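Local coordinates for protein polyhedrin (Orgyia pseudotsugata cypovirus 5, PDB 5A8U) that forms the protein crystals of viral occlusion bodies, or polyhedra, which protect virus particles outside the host until insect larvae ingest them, at residues Val32-Lys37 with Met110-Gln115; Val43-Trp48 with Asn236-Arg241; Gln162-Cys167 with Val244-Tyr249. All blocks are in the same frame, centred on the assembly; numbering follows the deposited sequence.

Contact 1 of 3, residues Val32-Lys37 with Met110-Gln115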
loop_
_atom_site.group_PDB
_atom_site.type_symbol
_atom_site.label_atom_id
_atom_site.label_comp_id
_atom_site.label_asym_id
_atom_site.label_seq_id
_atom_site.Cartn_x
_atom_site.Cartn_y
_atom_site.Cartn_z
ATOM N N VAL A 32 4.773 -13.697 6.846
ATOM C CA VAL A 32 6.091 -13.311 6.384
ATOM C C VAL A 32 6.538 -12.200 7.311
ATOM O O VAL A 32 5.807 -11.235 7.526
ATOM C CB VAL A 32 6.051 -12.820 4.932
ATOM C CG1 VAL A 32 7.433 -12.373 4.490
ATOM C CG2 VAL A 32 5.543 -13.961 4.034
ATOM N N THR A 33 7.720 -12.361 7.897
ATOM C CA THR A 33 8.262 -11.364 8.798
ATOM C C THR A 33 9.635 -10.930 8.290
ATOM O O THR A 33 10.477 -11.753 7.899
ATOM C CB THR A 33 8.352 -11.886 10.241
ATOM O OG1 THR A 33 7.070 -12.391 10.631
ATOM C CG2 THR A 33 8.744 -10.756 11.222
ATOM N N VAL A 34 9.823 -9.623 8.228
ATOM C CA VAL A 34 11.142 -9.077 7.971
ATOM C C VAL A 34 11.636 -8.467 9.264
ATOM O O VAL A 34 10.962 -7.619 9.860
ATOM C CB VAL A 34 11.098 -7.993 6.884
ATOM C CG1 VAL A 34 12.373 -7.102 6.917
ATOM C CG2 VAL A 34 10.887 -8.638 5.539
ATOM N N VAL A 35 12.795 -8.928 9.718
ATOM C CA VAL A 35 13.383 -8.384 10.933
ATOM C C VAL A 35 14.674 -7.676 10.585
ATOM O O VAL A 35 15.620 -8.304 10.124
ATOM C CB VAL A 35 13.692 -9.468 11.967
ATOM C CG1 VAL A 35 14.193 -8.821 13.255
ATOM C CG2 VAL A 35 12.448 -10.274 12.271
ATOM N N LEU A 36 14.708 -6.369 10.791
ATOM C CA LEU A 36 15.894 -5.584 10.445
ATOM C C LEU A 36 16.743 -5.362 11.675
ATOM O O LEU A 36 16.208 -5.075 12.739
ATOM C CB LEU A 36 15.478 -4.241 9.868
ATOM C CG LEU A 36 14.671 -4.416 8.578
ATOM C CD1 LEU A 36 13.950 -3.134 8.225
ATOM C CD2 LEU A 36 15.611 -4.823 7.443
ATOM N N LYS A 37 18.061 -5.498 11.532
ATOM C CA LYS A 37 18.934 -5.407 12.698
ATOM C C LYS A 37 19.854 -4.202 12.587
ATOM O O LYS A 37 20.418 -3.951 11.512
ATOM C CB LYS A 37 19.765 -6.683 12.820
ATOM C CG LYS A 37 18.913 -7.957 12.746
ATOM C CD LYS A 37 19.714 -9.143 13.260
ATOM C CE LYS A 37 19.964 -8.990 14.749
ATOM N NZ LYS A 37 20.661 -10.180 15.316
ATOM N N MET A 110 19.389 -8.542 7.980
ATOM C CA MET A 110 17.972 -8.844 8.093
ATOM C C MET A 110 17.774 -10.350 8.252
ATOM O O MET A 110 18.562 -11.153 7.751
ATOM C CB MET A 110 17.224 -8.328 6.867
ATOM C CG MET A 110 15.943 -9.051 6.507
ATOM S SD MET A 110 15.394 -8.502 4.866
ATOM C CE MET A 110 16.882 -8.716 3.980
ATOM N N GLN A 111 16.736 -10.714 8.991
ATOM C CA GLN A 111 16.224 -12.079 8.983
ATOM C C GLN A 111 14.870 -12.053 8.255
ATOM O O GLN A 111 14.006 -11.242 8.577
ATOM C CB GLN A 111 16.058 -12.612 10.411
ATOM C CG GLN A 111 15.696 -14.083 10.415
ATOM C CD GLN A 111 15.499 -14.665 11.800
ATOM O OE1 GLN A 111 15.032 -15.799 11.931
ATOM N NE2 GLN A 111 15.852 -13.899 12.841
ATOM N N PHE A 112 14.710 -12.928 7.269
ATOM C CA PHE A 112 13.480 -13.021 6.499
ATOM C C PHE A 112 12.866 -14.367 6.885
ATOM O O PHE A 112 13.463 -15.422 6.648
ATOM C CB PHE A 112 13.822 -12.954 5.000
ATOM C CG PHE A 112 12.624 -13.100 4.069
ATOM C CD1 PHE A 112 11.708 -12.068 3.938
ATOM C CD2 PHE A 112 12.459 -14.243 3.290
ATOM C CE1 PHE A 112 10.613 -12.182 3.075
ATOM C CE2 PHE A 112 11.374 -14.355 2.411
ATOM C CZ PHE A 112 10.462 -13.327 2.301
ATOM N N ILE A 113 11.710 -14.328 7.538
ATOM C CA ILE A 113 11.109 -15.538 8.088
ATOM C C ILE A 113 9.760 -15.793 7.435
ATOM O O ILE A 113 8.919 -14.912 7.385
ATOM C CB ILE A 113 10.887 -15.419 9.604
ATOM C CG1 ILE A 113 12.101 -14.768 10.273
ATOM C CG2 ILE A 113 10.545 -16.781 10.197
ATOM C CD1 ILE A 113 11.864 -14.387 11.730
ATOM N N VAL A 114 9.548 -17.012 6.953
ATOM C CA VAL A 114 8.287 -17.348 6.303
ATOM C C VAL A 114 7.688 -18.538 7.041
ATOM O O VAL A 114 8.373 -19.528 7.240
ATOM C CB VAL A 114 8.509 -17.734 4.825
ATOM C CG1 VAL A 114 7.173 -18.071 4.155
ATOM C CG2 VAL A 114 9.213 -16.595 4.067
ATOM N N GLN A 115 6.432 -18.435 7.468
ATOM C CA GLN A 115 5.815 -19.495 8.273
ATOM C C GLN A 115 4.394 -19.857 7.804
ATOM O O GLN A 115 3.610 -18.982 7.448
ATOM C CB GLN A 115 5.807 -19.082 9.755
ATOM C CG GLN A 115 4.973 -19.996 10.663
ATOM C CD GLN A 115 5.101 -19.636 12.135
ATOM O OE1 GLN A 115 6.022 -18.915 12.533
ATOM N NE2 GLN A 115 4.180 -20.143 12.954
HETATM O O HOH W 1 6.995 -14.976 9.814
#

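Contact 2 of 3, residues Val43-Trp48 with Asn236-Arg241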
loop_
_atom_site.group_PDB
_atom_site.type_symbol
_atom_site.label_atom_id
_atom_site.label_comp_id
_atom_site.label_asym_id
_atom_site.label_seq_id
_atom_site.Cartn_x
_atom_site.Cartn_y
_atom_site.Cartn_z
ATOM N N VAL A 43 15.875 -4.012 16.953
ATOM C CA VAL A 43 15.336 -4.776 15.826
ATOM C C VAL A 43 14.028 -4.144 15.388
ATOM O O VAL A 43 13.197 -3.771 16.230
ATOM C CB VAL A 43 15.181 -6.305 16.120
ATOM C CG1 VAL A 43 16.554 -6.966 16.254
ATOM C CG2 VAL A 43 14.320 -6.564 17.357
ATOM N N GLN A 44 13.868 -3.975 14.076
ATOM C CA GLN A 44 12.618 -3.449 13.545
ATOM C C GLN A 44 11.902 -4.567 12.823
ATOM O O GLN A 44 12.480 -5.222 11.954
ATOM C CB GLN A 44 12.852 -2.265 12.596
ATOM C CG GLN A 44 11.535 -1.601 12.162
ATOM C CD GLN A 44 11.742 -0.267 11.458
ATOM O OE1 GLN A 44 10.846 0.584 11.478
ATOM N NE2 GLN A 44 12.911 -0.073 10.830
ATOM N N VAL A 45 10.634 -4.756 13.177
ATOM C CA VAL A 45 9.831 -5.877 12.708
ATOM C C VAL A 45 8.726 -5.400 11.780
ATOM O O VAL A 45 8.024 -4.432 12.075
ATOM C CB VAL A 45 9.159 -6.573 13.904
ATOM C CG1 VAL A 45 8.229 -7.731 13.441
ATOM C CG2 VAL A 45 10.239 -7.056 14.906
ATOM N N TYR A 46 8.581 -6.092 10.659
ATOM C CA TYR A 46 7.413 -5.958 9.802
ATOM C C TYR A 46 6.862 -7.350 9.582
ATOM O O TYR A 46 7.595 -8.243 9.163
ATOM C CB TYR A 46 7.809 -5.376 8.441
ATOM C CG TYR A 46 8.285 -3.940 8.492
ATOM C CD1 TYR A 46 7.372 -2.887 8.438
ATOM C CD2 TYR A 46 9.638 -3.642 8.607
ATOM C CE1 TYR A 46 7.813 -1.562 8.489
ATOM C CE2 TYR A 46 10.080 -2.340 8.657
ATOM C CZ TYR A 46 9.164 -1.308 8.614
ATOM O OH TYR A 46 9.600 -0.001 8.653
ATOM N N ASN A 47 5.575 -7.533 9.874
ATOM C CA ASN A 47 4.896 -8.819 9.755
ATOM C C ASN A 47 3.651 -8.714 8.866
ATOM O O ASN A 47 2.713 -7.990 9.182
ATOM C CB ASN A 47 4.561 -9.375 11.154
ATOM C CG ASN A 47 3.597 -10.558 11.111
ATOM O OD1 ASN A 47 2.464 -10.455 11.569
ATOM N ND2 ASN A 47 4.039 -11.677 10.537
ATOM N N TRP A 48 3.690 -9.406 7.732
ATOM C CA TRP A 48 2.551 -9.504 6.808
ATOM C C TRP A 48 1.836 -10.856 6.968
ATOM O O TRP A 48 2.475 -11.872 7.228
ATOM C CB TRP A 48 3.031 -9.401 5.364
ATOM C CG TRP A 48 3.636 -8.098 4.920
ATOM C CD1 TRP A 48 3.026 -7.116 4.187
ATOM C CD2 TRP A 48 4.998 -7.680 5.091
ATOM N NE1 TRP A 48 3.920 -6.100 3.918
ATOM C CE2 TRP A 48 5.132 -6.422 4.472
ATOM C CE3 TRP A 48 6.108 -8.238 5.732
ATOM C CZ2 TRP A 48 6.339 -5.718 4.469
ATOM C CZ3 TRP A 48 7.308 -7.538 5.722
ATOM C CH2 TRP A 48 7.413 -6.295 5.095
ATOM N N ASN A 236 7.941 -10.649 23.845
ATOM C CA ASN A 236 6.699 -9.883 23.783
ATOM C C ASN A 236 5.920 -9.909 22.468
ATOM O O ASN A 236 4.737 -9.587 22.449
ATOM C CB ASN A 236 6.921 -8.440 24.271
ATOM C CG ASN A 236 7.197 -8.387 25.766
ATOM O OD1 ASN A 236 6.870 -9.335 26.505
ATOM N ND2 ASN A 236 7.809 -7.298 26.223
ATOM N N PHE A 237 6.570 -10.315 21.386
ATOM C CA PHE A 237 5.890 -10.432 20.107
ATOM C C PHE A 237 5.949 -11.857 19.543
ATOM O O PHE A 237 4.909 -12.504 19.395
ATOM C CB PHE A 237 6.429 -9.419 19.069
ATOM C CG PHE A 237 5.784 -9.569 17.722
ATOM C CD1 PHE A 237 4.449 -9.221 17.548
ATOM C CD2 PHE A 237 6.471 -10.120 16.656
ATOM C CE1 PHE A 237 3.818 -9.385 16.318
ATOM C CE2 PHE A 237 5.847 -10.293 15.407
ATOM C CZ PHE A 237 4.518 -9.937 15.243
ATOM N N PHE A 238 7.143 -12.343 19.207
ATOM C CA PHE A 238 7.228 -13.621 18.488
ATOM C C PHE A 238 6.707 -14.805 19.268
ATOM O O PHE A 238 5.898 -15.586 18.768
ATOM C CB PHE A 238 8.659 -13.912 18.030
ATOM C CG PHE A 238 9.116 -13.003 16.939
ATOM C CD1 PHE A 238 8.744 -13.246 15.620
ATOM C CD2 PHE A 238 9.865 -11.868 17.221
ATOM C CE1 PHE A 238 9.134 -12.391 14.606
ATOM C CE2 PHE A 238 10.262 -11.006 16.201
ATOM C CZ PHE A 238 9.901 -11.272 14.895
ATOM N N GLN A 239 7.178 -14.961 20.494
ATOM C CA GLN A 239 6.731 -16.120 21.259
ATOM C C GLN A 239 5.216 -16.214 21.450
ATOM O O GLN A 239 4.621 -17.234 21.118
ATOM C CB GLN A 239 7.523 -16.274 22.563
ATOM C CG GLN A 239 8.757 -17.099 22.298
ATOM C CD GLN A 239 9.684 -17.241 23.472
ATOM O OE1 GLN A 239 9.479 -16.637 24.533
ATOM N NE2 GLN A 239 10.739 -18.039 23.285
ATOM N N PRO A 240 4.578 -15.143 21.942
ATOM C CA PRO A 240 3.122 -15.215 22.137
ATOM C C PRO A 240 2.316 -15.411 20.842
ATOM O O PRO A 240 1.227 -15.986 20.903
ATOM C CB PRO A 240 2.781 -13.863 22.773
ATOM C CG PRO A 240 4.082 -13.374 23.363
ATOM C CD PRO A 240 5.166 -13.901 22.477
ATOM N N ARG A 241 2.826 -14.941 19.705
ATOM C CA ARG A 241 2.125 -15.114 18.420
ATOM C C ARG A 241 2.369 -16.520 17.869
ATOM O O ARG A 241 1.802 -16.887 16.834
ATOM C CB ARG A 241 2.593 -14.096 17.376
ATOM C CG ARG A 241 2.133 -12.654 17.576
ATOM C CD ARG A 241 0.754 -12.357 16.941
ATOM N NE ARG A 241 0.636 -12.891 15.581
ATOM C CZ ARG A 241 0.845 -12.203 14.460
ATOM N NH1 ARG A 241 1.156 -10.912 14.493
ATOM N NH2 ARG A 241 0.725 -12.813 13.288
#

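Contact 3 of 3, residues Gln162-Cys167 with Val244-Tyr249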
loop_
_atom_site.group_PDB
_atom_site.type_symbol
_atom_site.label_atom_id
_atom_site.label_comp_id
_atom_site.label_asym_id
_atom_site.label_seq_id
_atom_site.Cartn_x
_atom_site.Cartn_y
_atom_site.Cartn_z
ATOM N N GLN A 162 16.776 -21.735 6.220
ATOM C CA GLN A 162 16.974 -22.745 7.238
ATOM C C GLN A 162 15.632 -23.156 7.811
ATOM O O GLN A 162 14.811 -22.311 8.146
ATOM C CB GLN A 162 17.871 -22.198 8.352
ATOM C CG GLN A 162 19.230 -21.730 7.872
ATOM C CD GLN A 162 20.079 -21.223 9.014
ATOM O OE1 GLN A 162 20.153 -21.859 10.056
ATOM N NE2 GLN A 162 20.708 -20.075 8.832
ATOM N N PRO A 163 15.409 -24.466 7.952
ATOM C CA PRO A 163 14.123 -24.925 8.482
ATOM C C PRO A 163 14.002 -24.627 9.973
ATOM O O PRO A 163 14.946 -24.829 10.739
ATOM C CB PRO A 163 14.164 -26.440 8.247
ATOM C CG PRO A 163 15.319 -26.685 7.330
ATOM C CD PRO A 163 16.296 -25.591 7.600
ATOM N N LEU A 164 12.854 -24.105 10.370
ATOM C CA LEU A 164 12.583 -23.825 11.773
ATOM C C LEU A 164 11.424 -24.715 12.211
ATOM O O LEU A 164 10.317 -24.637 11.669
ATOM C CB LEU A 164 12.253 -22.338 11.992
ATOM C CG LEU A 164 13.248 -21.304 11.440
ATOM C CD1 LEU A 164 12.799 -19.857 11.760
ATOM C CD2 LEU A 164 14.653 -21.545 11.950
ATOM N N TYR A 165 11.686 -25.559 13.201
ATOM C CA TYR A 165 10.709 -26.529 13.671
ATOM C C TYR A 165 9.941 -26.056 14.898
ATOM O O TYR A 165 10.455 -25.293 15.713
ATOM C CB TYR A 165 11.396 -27.869 13.972
ATOM C CG TYR A 165 11.738 -28.630 12.720
ATOM C CD1 TYR A 165 12.911 -28.382 12.034
ATOM C CD2 TYR A 165 10.857 -29.568 12.194
ATOM C CE1 TYR A 165 13.216 -29.063 10.865
ATOM C CE2 TYR A 165 11.151 -30.247 11.029
ATOM C CZ TYR A 165 12.332 -29.993 10.373
ATOM O OH TYR A 165 12.634 -30.676 9.214
ATOM N N PHE A 166 8.703 -26.517 15.021
ATOM C CA PHE A 166 7.897 -26.278 16.214
ATOM C C PHE A 166 7.368 -27.653 16.570
ATOM O O PHE A 166 6.639 -28.257 15.792
ATOM C CB PHE A 166 6.763 -25.284 15.918
ATOM C CG PHE A 166 6.039 -24.790 17.146
ATOM C CD1 PHE A 166 5.106 -25.593 17.790
ATOM C CD2 PHE A 166 6.269 -23.512 17.645
ATOM C CE1 PHE A 166 4.432 -25.139 18.920
ATOM C CE2 PHE A 166 5.593 -23.052 18.774
ATOM C CZ PHE A 166 4.679 -23.870 19.413
ATOM N N CYS A 167 7.778 -28.167 17.729
ATOM C CA CYS A 167 7.515 -29.556 18.080
ATOM C C CYS A 167 8.050 -30.488 16.995
ATOM O O CYS A 167 9.236 -30.447 16.651
ATOM C CB CYS A 167 6.017 -29.789 18.298
ATOM S SG CYS A 167 5.339 -28.987 19.773
ATOM N N VAL A 244 7.740 -18.620 14.753
ATOM C CA VAL A 244 9.117 -19.064 14.921
ATOM C C VAL A 244 10.088 -17.992 14.473
ATOM O O VAL A 244 9.777 -17.146 13.629
ATOM C CB VAL A 244 9.433 -20.398 14.206
ATOM C CG1 VAL A 244 8.818 -21.572 14.981
ATOM C CG2 VAL A 244 8.975 -20.356 12.751
ATOM N N TYR A 245 11.276 -18.035 15.048
ATOM C CA TYR A 245 12.243 -16.965 14.896
ATOM C C TYR A 245 13.590 -17.567 15.250
ATOM O O TYR A 245 13.703 -18.322 16.213
ATOM C CB TYR A 245 11.890 -15.853 15.893
ATOM C CG TYR A 245 12.838 -14.686 15.933
ATOM C CD1 TYR A 245 13.991 -14.720 16.708
ATOM C CD2 TYR A 245 12.569 -13.525 15.209
ATOM C CE1 TYR A 245 14.861 -13.646 16.748
ATOM C CE2 TYR A 245 13.438 -12.437 15.251
ATOM C CZ TYR A 245 14.579 -12.513 16.024
ATOM O OH TYR A 245 15.442 -11.452 16.065
ATOM N N GLN A 246 14.620 -17.235 14.488
ATOM C CA GLN A 246 15.945 -17.739 14.814
ATOM C C GLN A 246 16.759 -16.642 15.500
ATOM O O GLN A 246 16.940 -15.548 14.955
ATOM C CB GLN A 246 16.667 -18.231 13.557
ATOM C CG GLN A 246 18.014 -18.871 13.868
ATOM C CD GLN A 246 18.772 -19.225 12.610
ATOM O OE1 GLN A 246 19.386 -18.364 11.981
ATOM N NE2 GLN A 246 18.710 -20.497 12.217
ATOM N N ASN A 247 17.238 -16.911 16.713
ATOM C CA ASN A 247 17.951 -15.844 17.409
ATOM C C ASN A 247 19.413 -15.669 16.976
ATOM O O ASN A 247 19.906 -16.400 16.111
ATOM C CB ASN A 247 17.808 -15.971 18.930
ATOM C CG ASN A 247 18.639 -17.113 19.529
ATOM O OD1 ASN A 247 19.510 -17.698 18.883
ATOM N ND2 ASN A 247 18.377 -17.411 20.791
ATOM N N SER A 248 20.084 -14.691 17.585
ATOM C CA SER A 248 21.449 -14.300 17.228
ATOM C C SER A 248 22.488 -15.399 17.409
ATOM O O SER A 248 23.629 -15.255 16.961
ATOM C CB SER A 248 21.865 -13.068 18.045
ATOM O OG SER A 248 21.127 -11.939 17.623
ATOM N N TYR A 249 22.088 -16.478 18.074
ATOM C CA TYR A 249 22.982 -17.590 18.334
ATOM C C TYR A 249 22.705 -18.788 17.432
ATOM O O TYR A 249 23.363 -19.816 17.548
ATOM C CB TYR A 249 22.909 -17.984 19.805
ATOM C CG TYR A 249 23.249 -16.827 20.725
ATOM C CD1 TYR A 249 24.562 -16.588 21.108
ATOM C CD2 TYR A 249 22.260 -15.953 21.176
ATOM C CE1 TYR A 249 24.880 -15.520 21.927
ATOM C CE2 TYR A 249 22.570 -14.884 22.001
ATOM C CZ TYR A 249 23.878 -14.674 22.372
ATOM O OH TYR A 249 24.202 -13.623 23.194
HETATM O O HOH W 2 21.877 -19.124 11.136
#

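Contact 1 of 3, residues Val32-Lys37 with Met110-Gln115
Ile-113 O is gripped by three groups across this strand pair. Thr-33 N donates to Ile-113 O at 2.9 Å, with an N-H...O angle of 169°. Water 1 donates a second bond to the same Ile-113 O at 3.1 Å, and Val-32 CA adds a CA-H...O contact to it at 3.4 Å. The water also joins Thr-33 OG1, 2.7 Å away, so it links a side chain of one strand to the backbone of the other. Asn-47 on the adjacent strand supplies a further partner for this hydroxyl.

The segment axes run at 170°, which defines an antiparallel pair. Thr-33 with Ile-113 and Val-35 with Gln-111 are hydrogen-bonded pairs, each joined by two N-H...O bonds; Val-34 with Phe-112 lies between them as a non-hydrogen-bonded pair. On the face carrying Val-32, Val-34 and Leu-36, the Phe-112 ring is the largest group. With CG anti to the backbone N (chi1 178°), this ring lies beside both valines. Val-34 CG2 meets the ring edge in plane, 3.9 Å from Phe-112 CD1, while Val-32 CG1 comes to 3.5 Å from Phe-112 CE1. The other branch of the same Val-34, CG1, touches Met-110 SD at 3.9 Å. Strand 189-195 of a second sheet packs on Val-32, Val-34 and Val-114, consistent with a beta sandwich.

The face bearing Thr-33 and Val-35 is sparser in direct contacts: Val-35 CG2 approaches Ile-113 CD1 at 4.2 Å, and Phe-238 of helix 230-241 touches both Thr-33 and Val-35. Here Gln-111 has its amide bonded to Ser-174 and to Gln-246 O. Within these segments one face is all apolar, whereas the other buries polar groups satisfied by water, neighbouring strands and the C-terminal segment.

Contact 2 of 3, residues Val43-Trp48 with Asn236-Arg241
Val-45 and Asn-47 of the antiparallel sheet meet Phe-237, Phe-238 and Arg-241 of helix 230-241, a helix-on-sheet contact. The short segments' axes stay 11.6 Å apart at 37°, so the phenylalanines and the arginine of the helix reach across to the shorter Val-45 and Asn-47. A wider pi-type turn at 236-238 belongs to this part of the helix.

The tight part is aromatic. The Phe-237 ring meets that of the next residue: Phe-237 CD2 sits over the centre of the Phe-238 ring, 3.7 Å above the plane, while Phe-238 CE2 lies in plane at the edge of the Phe-237 ring. Val-45 CG1 touches Phe-237 CE2 at 4.0 Å and also lies near Phe-238 CZ; Val-45 CG2 meets Phe-238 CE2 at 4.2 Å, the latter side chains approaching tip to tip. Asn-47 CB extends the apolar patch, 4.1 Å from Phe-237 CZ. Phe-223 stacks on Phe-237, and the ring of Tyr-245, from the C-terminal segment, meets that of Phe-238.

The opposite behaviour is found at Asn-236, Gln-239 and Pro-240, which make no contact with strand 43-48 and are at least partly exposed. Asn-236 O instead accepts a bond from Arg-92 NH1 of the second subunit, on which Pro-240 also packs.

Between the two regimes stands Arg-241, whose chain bends at chi2 and chi3. Its NH1 also donates to Asp-131 O of the second subunit, while Asn-47 ND2 is committed to Thr-33 and Asn-31. Amide and guanidinium planes lie 65° apart, and Asn-47 OD1 receives Arg-241 NH1 at 3.2 Å from above the carbonyl plane, with a weak second bond from Arg-241 NH2 at 3.4 Å.

Contact 3 of 3, residues Gln162-Cys167 with Val244-Tyr249
Gln-162 and Gln-246 join their amides through one direct bond and one water, an unusual closed pairing in which the side chains meet nearly perpendicular. Gln-246 NE2 donates to Gln-162 OE1 at 2.9 Å; the acceptor lies near the plane of the donating amide, but the donor stands 62° out of the accepting carbonyl plane. The amide planes are 57° apart, and the other two ends do not bond directly. Water 2 bridges them, accepting from Gln-162 NE2 at 2.8 Å and donating to Gln-246 OE1 at 2.7 Å.

Beside this polar end the contact turns apolar. Leu-164 and Val-244 lie alongside one another, pointing opposite ways. Val-244 CG1 is anti to the carbonyl carbon (chi1 -75°), which leaves CG2 between the backbone N and the carbonyl carbon, with Val-244 CG2 3.9 Å from Leu-164 CB. Leu-164 CD2 also reaches Gln-246 CB at 4.2 Å. Farther along, Val-244 CG1 touches the ring edge of Phe-166 at CD2, 4.2 Å away; the same ring makes a cation-pi contact with Arg-146 of the second subunit.

The segment after helix 230-241 thus packs on the face of edge strand 162-166 that carries Gln-162, Leu-164 and Phe-166. The direct bond and the bridging water use both ends of each amide, which probably favours one orientation of the pair.

Overall arrangement
All three contacts reach the same antiparallel sheet. Contact 1 is its core, its centre about 3 Å from the chain centre, and is joined mainly by backbone bonds. Contact 2, its centre about 11 Å from the chain centre, is also buried but lacks backbone bonds between its segments, relying on aromatic packing and one arginine that also serves a subunit interface. Contact 3, its centre about 14 Å from that point and partly exposed, uses glutamine amides and water. Strands 30-37 and 43-50 are neighbours, tying contact 1 to contact 2; Gln-115 OE1 accepts from Val-244 N at 2.8 Å, tying contact 1 to contact 3. Phe-238 CZ and Tyr-245 CD2, 3.5 Å apart, connect contacts 2 and 3.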